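Local coordinates for protein cycloalternan-forming enzyme (Listeria monocytogenes serovar 1/2a, PDB 5F7U) that is a multidomain protein of glycosyl hydrolase family 31, in which a TIM barrel is joined to several beta-rich domains and a carbohydrate-binding module, at residues Thr116-Val121 with Ile235-Asn240; Glu856-Glu861 with Asn934-Ala939. The protein carries 1 engineered substitution. One frame throughout, in Å; residues are numbered along the deposited sequence.

Interaction 1: residues Thr116-Val121 with Ile235-Asn240; sequences TDWEYV and INQYQN
The main packing is of an amide on an indole. Trp118 and Gln239 project from strands 117-121 and 235-240, whose axes come within 8.9 Å and run in broadly the same direction, 41° apart. Gln239 leaves its backbone with CG in the crowded position between N and carbonyl carbon, then extends fully, so that its amide stands almost upright on the indole, the two planes 86° apart. NE2 sits over the centre of one ring face, 3.3 Å from Trp118 CD2, a placement that would let the partly positive NH2 face the electron-rich ring; tryptophan offers a broad flat seat for it. The methylene Gln239 CG packs 3.6 Å from Trp118 CZ3, so the long side chain serves by its apolar part as well as its amide. Gln237 brings CB and OE1 to the far end of the six-membered ring, OE1 3.4 Å from Trp118 CZ2, while its NE2 is tied to Asp324.

Water carries the polar links between the strands. One molecule donates to Gln239 OE1 at 2.9 Å and also hydrogen-bonds Tyr120 OH, which tyrosine's length carries to it; Asn241 ND2 is a second donor to that oxygen, and this double grip probably helps hold NE2 over the indole. The edge of the Tyr120 ring lies against Gln239 CD. At the other end, a second water bonds Thr116 OG1 and accepts from Asn236 ND2 at 2.8 Å; threonine supplies both this hydroxyl and a methyl, CG2, that leans on the same nitrogen.

The contact spans one face of three antiparallel-linked strands, with strand 214-229 in the middle, where Thr116 and Gln237 each touch Leu228. This is consistent with the beta-sandwich of the galactose mutarotase-like domain of family 31, to which 235-240 is assigned.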
loop_
_atom_site.group_PDB
_atom_site.type_symbol
_atom_site.label_atom_id
_atom_site.label_comp_id
_atom_site.label_asym_id
_atom_site.label_seq_id
_atom_site.Cartn_x
_atom_site.Cartn_y
_atom_site.Cartn_z
ATOM N N THR A 116 -8.927 -16.340 -34.834
ATOM C CA THR A 116 -7.993 -17.077 -33.999
ATOM C C THR A 116 -8.631 -18.268 -33.283
ATOM O O THR A 116 -9.859 -18.377 -33.189
ATOM C CB THR A 116 -7.417 -16.129 -32.929
ATOM O OG1 THR A 116 -8.511 -15.519 -32.225
ATOM C CG2 THR A 116 -6.558 -15.027 -33.578
ATOM N N ASP A 117 -7.778 -19.165 -32.791
ATOM C CA ASP A 117 -8.185 -20.173 -31.824
ATOM C C ASP A 117 -7.000 -20.521 -30.942
ATOM O O ASP A 117 -5.854 -20.192 -31.271
ATOM C CB ASP A 117 -8.768 -21.434 -32.515
ATOM C CG ASP A 117 -9.797 -22.170 -31.643
ATOM O OD1 ASP A 117 -9.891 -21.936 -30.417
ATOM O OD2 ASP A 117 -10.528 -23.015 -32.203
ATOM N N TRP A 118 -7.290 -21.151 -29.806
ATOM C CA TRP A 118 -6.260 -21.541 -28.843
ATOM C C TRP A 118 -5.421 -22.720 -29.310
ATOM O O TRP A 118 -5.943 -23.692 -29.872
ATOM C CB TRP A 118 -6.904 -21.829 -27.472
ATOM C CG TRP A 118 -7.376 -20.569 -26.810
ATOM C CD1 TRP A 118 -8.653 -20.069 -26.795
ATOM C CD2 TRP A 118 -6.567 -19.630 -26.111
ATOM N NE1 TRP A 118 -8.683 -18.868 -26.109
ATOM C CE2 TRP A 118 -7.414 -18.567 -25.698
ATOM C CE3 TRP A 118 -5.192 -19.563 -25.819
ATOM C CZ2 TRP A 118 -6.942 -17.470 -24.968
ATOM C CZ3 TRP A 118 -4.709 -18.454 -25.099
ATOM C CH2 TRP A 118 -5.595 -17.425 -24.677
ATOM N N GLU A 119 -4.114 -22.609 -29.072
ATOM C CA GLU A 119 -3.164 -23.714 -29.222
ATOM C C GLU A 119 -2.453 -23.826 -27.883
ATOM O O GLU A 119 -2.174 -22.800 -27.238
ATOM C CB GLU A 119 -2.150 -23.415 -30.315
ATOM C CG GLU A 119 -2.768 -23.262 -31.703
ATOM C CD GLU A 119 -1.760 -22.928 -32.789
ATOM O OE1 GLU A 119 -0.577 -22.619 -32.496
ATOM O OE2 GLU A 119 -2.172 -22.962 -33.963
ATOM N N TYR A 120 -2.191 -25.053 -27.445
ATOM C CA TYR A 120 -1.578 -25.274 -26.135
ATOM C C TYR A 120 -0.342 -26.124 -26.275
ATOM O O TYR A 120 -0.188 -26.827 -27.251
ATOM C CB TYR A 120 -2.547 -25.963 -25.168
ATOM C CG TYR A 120 -3.821 -25.199 -24.903
ATOM C CD1 TYR A 120 -3.880 -24.263 -23.860
ATOM C CD2 TYR A 120 -4.981 -25.426 -25.675
ATOM C CE1 TYR A 120 -5.050 -23.557 -23.594
ATOM C CE2 TYR A 120 -6.154 -24.716 -25.422
ATOM C CZ TYR A 120 -6.173 -23.792 -24.378
ATOM O OH TYR A 120 -7.329 -23.089 -24.114
ATOM N N VAL A 121 0.547 -26.025 -25.293
ATOM C CA VAL A 121 1.688 -26.933 -25.200
ATOM C C VAL A 121 1.128 -28.339 -24.978
ATOM O O VAL A 121 0.252 -28.534 -24.122
ATOM C CB VAL A 121 2.642 -26.530 -24.043
ATOM C CG1 VAL A 121 3.699 -27.595 -23.817
ATOM C CG2 VAL A 121 3.310 -25.192 -24.342
ATOM N N ILE A 235 -0.585 -13.412 -32.792
ATOM C CA ILE A 235 -0.796 -14.036 -31.466
ATOM C C ILE A 235 -1.450 -12.942 -30.615
ATOM O O ILE A 235 -0.828 -11.904 -30.354
ATOM C CB ILE A 235 0.509 -14.575 -30.828
ATOM C CG1 ILE A 235 1.048 -15.751 -31.680
ATOM C CG2 ILE A 235 0.261 -14.960 -29.365
ATOM C CD1 ILE A 235 2.501 -16.116 -31.441
ATOM N N ASN A 236 -2.717 -13.142 -30.243
ATOM C CA ASN A 236 -3.509 -12.080 -29.598
ATOM C C ASN A 236 -3.633 -12.194 -28.092
ATOM O O ASN A 236 -3.985 -11.206 -27.416
ATOM C CB ASN A 236 -4.924 -11.981 -30.212
ATOM C CG ASN A 236 -4.917 -11.326 -31.586
ATOM O OD1 ASN A 236 -3.955 -10.653 -31.949
ATOM N ND2 ASN A 236 -5.991 -11.501 -32.345
ATOM N N GLN A 237 -3.392 -13.394 -27.570
ATOM C CA GLN A 237 -3.494 -13.620 -26.120
ATOM C C GLN A 237 -2.653 -14.808 -25.696
ATOM O O GLN A 237 -2.360 -15.680 -26.516
ATOM C CB GLN A 237 -4.946 -13.893 -25.699
ATOM C CG GLN A 237 -5.882 -12.688 -25.642
ATOM C CD GLN A 237 -7.190 -12.991 -24.932
ATOM O OE1 GLN A 237 -7.725 -14.115 -25.023
ATOM N NE2 GLN A 237 -7.726 -11.986 -24.224
ATOM N N TYR A 238 -2.276 -14.829 -24.412
ATOM C CA TYR A 238 -1.625 -15.974 -23.793
ATOM C C TYR A 238 -2.418 -16.388 -22.576
ATOM O O TYR A 238 -3.100 -15.567 -21.975
ATOM C CB TYR A 238 -0.248 -15.581 -23.265
ATOM C CG TYR A 238 0.830 -15.451 -24.293
ATOM C CD1 TYR A 238 1.416 -16.595 -24.851
ATOM C CD2 TYR A 238 1.310 -14.188 -24.680
ATOM C CE1 TYR A 238 2.443 -16.490 -25.782
ATOM C CE2 TYR A 238 2.340 -14.075 -25.628
ATOM C CZ TYR A 238 2.899 -15.223 -26.170
ATOM O OH TYR A 238 3.929 -15.139 -27.093
ATOM N N GLN A 239 -2.302 -17.652 -22.186
ATOM C CA GLN A 239 -2.838 -18.061 -20.873
ATOM C C GLN A 239 -1.995 -19.155 -20.246
ATOM O O GLN A 239 -1.311 -19.911 -20.950
ATOM C CB GLN A 239 -4.305 -18.529 -20.987
ATOM C CG GLN A 239 -4.486 -19.850 -21.734
ATOM C CD GLN A 239 -5.936 -20.287 -21.715
ATOM O OE1 GLN A 239 -6.421 -20.826 -20.720
ATOM N NE2 GLN A 239 -6.647 -20.033 -22.800
ATOM N N ASN A 240 -2.045 -19.216 -18.917
ATOM C CA ASN A 240 -1.669 -20.426 -18.197
ATOM C C ASN A 240 -2.668 -20.662 -17.056
ATOM O O ASN A 240 -3.398 -19.741 -16.646
ATOM C CB ASN A 240 -0.217 -20.383 -17.702
ATOM C CG ASN A 240 0.389 -21.788 -17.552
ATOM O OD1 ASN A 240 -0.310 -22.800 -17.699
ATOM N ND2 ASN A 240 1.679 -21.854 -17.268
HETATM O O HOH W 1 -8.236 -12.968 -31.431
HETATM O O HOH W 2 -7.879 -23.272 -21.317
#

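Interaction 2: residues Glu856-Glu861 with Asn934-Ala939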
loop_
_atom_site.group_PDB
_atom_site.type_symbol
_atom_site.label_atom_id
_atom_site.label_comp_id
_atom_site.label_asym_id
_atom_site.label_seq_id
_atom_site.Cartn_x
_atom_site.Cartn_y
_atom_site.Cartn_z
ATOM N N GLU A 856 17.813 -9.695 26.977
ATOM C CA GLU A 856 16.913 -9.926 28.088
ATOM C C GLU A 856 17.362 -11.160 28.852
ATOM O O GLU A 856 17.560 -12.227 28.265
ATOM C CB GLU A 856 15.474 -10.061 27.573
ATOM C CG GLU A 856 14.446 -10.439 28.626
ATOM C CD GLU A 856 14.301 -11.939 28.778
ATOM O OE1 GLU A 856 13.951 -12.601 27.778
ATOM O OE2 GLU A 856 14.537 -12.442 29.894
ATOM N N ASP A 857 17.546 -10.989 30.159
ATOM C CA ASP A 857 17.990 -12.078 31.042
ATOM C C ASP A 857 17.242 -11.994 32.376
ATOM O O ASP A 857 17.854 -12.017 33.448
ATOM C CB ASP A 857 19.525 -12.009 31.229
ATOM C CG ASP A 857 20.116 -13.252 31.922
ATOM O OD1 ASP A 857 19.432 -14.289 32.062
ATOM O OD2 ASP A 857 21.295 -13.190 32.348
ATOM N N PHE A 858 15.909 -11.903 32.300
ATOM C CA PHE A 858 15.054 -11.838 33.499
ATOM C C PHE A 858 15.269 -13.007 34.465
ATOM O O PHE A 858 15.148 -12.854 35.686
ATOM C CB PHE A 858 13.567 -11.766 33.108
ATOM C CG PHE A 858 13.142 -10.453 32.511
ATOM C CD1 PHE A 858 13.574 -9.236 33.044
ATOM C CD2 PHE A 858 12.245 -10.437 31.429
ATOM C CE1 PHE A 858 13.163 -8.028 32.487
ATOM C CE2 PHE A 858 11.828 -9.237 30.873
ATOM C CZ PHE A 858 12.280 -8.026 31.412
ATOM N N ALA A 859 15.627 -14.165 33.919
ATOM C CA ALA A 859 15.908 -15.346 34.719
ATOM C C ALA A 859 17.029 -15.072 35.730
ATOM O O ALA A 859 17.060 -15.675 36.811
ATOM C CB ALA A 859 16.262 -16.511 33.818
ATOM N N ASN A 860 17.922 -14.140 35.380
ATOM C CA ASN A 860 18.970 -13.656 36.288
ATOM C C ASN A 860 18.770 -12.185 36.696
ATOM O O ASN A 860 19.707 -11.504 37.123
ATOM C CB ASN A 860 20.339 -13.908 35.662
ATOM C CG ASN A 860 20.642 -15.385 35.530
ATOM O OD1 ASN A 860 20.966 -16.050 36.516
ATOM N ND2 ASN A 860 20.527 -15.912 34.313
ATOM N N GLU A 861 17.520 -11.730 36.557
ATOM C CA GLU A 861 17.067 -10.379 36.896
ATOM C C GLU A 861 17.883 -9.261 36.241
ATOM O O GLU A 861 18.233 -8.282 36.885
ATOM C CB GLU A 861 16.890 -10.189 38.414
ATOM C CG GLU A 861 15.771 -11.055 39.002
ATOM C CD GLU A 861 15.392 -10.716 40.440
ATOM O OE1 GLU A 861 14.309 -11.181 40.890
ATOM O OE2 GLU A 861 16.171 -10.017 41.130
ATOM N N ASN A 934 19.812 -3.975 36.643
ATOM C CA ASN A 934 19.894 -5.069 37.632
ATOM C C ASN A 934 18.660 -5.171 38.498
ATOM O O ASN A 934 18.011 -4.170 38.789
ATOM C CB ASN A 934 21.099 -4.885 38.546
ATOM C CG ASN A 934 22.412 -4.932 37.795
ATOM O OD1 ASN A 934 23.149 -3.933 37.744
ATOM N ND2 ASN A 934 22.715 -6.076 37.203
ATOM N N GLY A 935 18.352 -6.389 38.922
ATOM C CA GLY A 935 17.222 -6.625 39.809
ATOM C C GLY A 935 15.860 -6.462 39.162
ATOM O O GLY A 935 14.876 -6.229 39.863
ATOM N N VAL A 936 15.799 -6.597 37.839
ATOM C CA VAL A 936 14.539 -6.398 37.087
ATOM C C VAL A 936 13.870 -7.707 36.704
ATOM O O VAL A 936 14.537 -8.684 36.389
ATOM C CB VAL A 936 14.747 -5.593 35.788
ATOM C CG1 VAL A 936 15.126 -4.155 36.116
ATOM C CG2 VAL A 936 15.802 -6.251 34.893
ATOM N N ASN A 937 12.542 -7.703 36.723
ATOM C CA ASN A 937 11.759 -8.793 36.167
ATOM C C ASN A 937 10.869 -8.320 35.047
ATOM O O ASN A 937 10.768 -7.115 34.808
ATOM C CB ASN A 937 10.951 -9.466 37.263
ATOM C CG ASN A 937 11.817 -10.353 38.108
ATOM O OD1 ASN A 937 12.361 -11.347 37.618
ATOM N ND2 ASN A 937 11.951 -10.012 39.366
ATOM N N HIS A 938 10.270 -9.272 34.333
ATOM C CA HIS A 938 9.221 -8.947 33.357
ATOM C C HIS A 938 8.219 -8.002 34.018
ATOM O O HIS A 938 7.908 -8.154 35.204
ATOM C CB HIS A 938 8.528 -10.218 32.856
ATOM C CG HIS A 938 7.528 -9.965 31.767
ATOM N ND1 HIS A 938 6.297 -9.389 32.004
ATOM C CD2 HIS A 938 7.574 -10.222 30.440
ATOM C CE1 HIS A 938 5.630 -9.299 30.866
ATOM N NE2 HIS A 938 6.379 -9.802 29.905
ATOM N N ALA A 939 7.722 -7.012 33.266
ATOM C CA ALA A 939 6.845 -6.003 33.858
ATOM C C ALA A 939 5.593 -6.639 34.465
ATOM O O ALA A 939 5.190 -7.723 34.032
ATOM C CB ALA A 939 6.463 -4.953 32.825
HETATM O O HOH W 3 13.486 -13.863 37.586
HETATM O O HOH W 4 20.705 -8.495 38.490
HETATM O O HOH W 5 14.451 -7.389 42.430
#
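After strand 848-857 the chain makes a 3-10 turn at Phe858 and Ala859 and reaches Glu861 with a positive phi of 54°, which presents the Glu861 carbonyl to the loop 934-939: Val936 N donates to Glu861 O at 3.1 Å, and Gly935 N adds a weak bond. Gly935 itself has positive phi, a conformation easily reached without a side chain. Val936 O is buried and has no conventional partner; it receives a CA-H...O contact from Glu861 CA at 3.1 Å.

Phe858 lays one face of its ring over the peptide bond between Asn937 and His938, with His938 N 3.4 Å above the ring centre and Asn937 C nearer the rim. Val936 CG2 fills in at the ring edge, 4.0 Å from Phe858 CE1. A flat apolar ring suits this seat on a peptide plane. The extended Glu861 side chain accepts a bond from Asn937 ND2 to OE1 (3.0 Å, 155°), met from above the carboxylate plane. The other end of that amide, OD1, shares a water with Phe858 O, so Asn937 is held at both ends. His938 NE2 is hydrogen-bonded to Glu767 OE2.

This is a beta-hairpin turn, between strands 848-857 and 862-867, clasping the linker from strand 929-934 towards the family 6 carbohydrate-binding module, whose strand 1054-1062 also touches Asn937.

The two contacts lie on opposite sides of the chain's centre, their own centres 65 Å apart and their nearest atoms about 48 Å apart. They come in series: interaction 1 closes before interaction 2 opens, and the eight strands of the TIM barrel, from 367-369 to 657-660, come between them along the chain. Residues 116-121 and 235-240 are knitted together through strand 214-229 on the N-terminal side, whereas 856-861 and 934-939 lie where inner strands of a later antiparallel sheet end and the chain passes to the carbohydrate-binding module. The two contacts therefore act within separate beta-rich regions and share no strand or sheet.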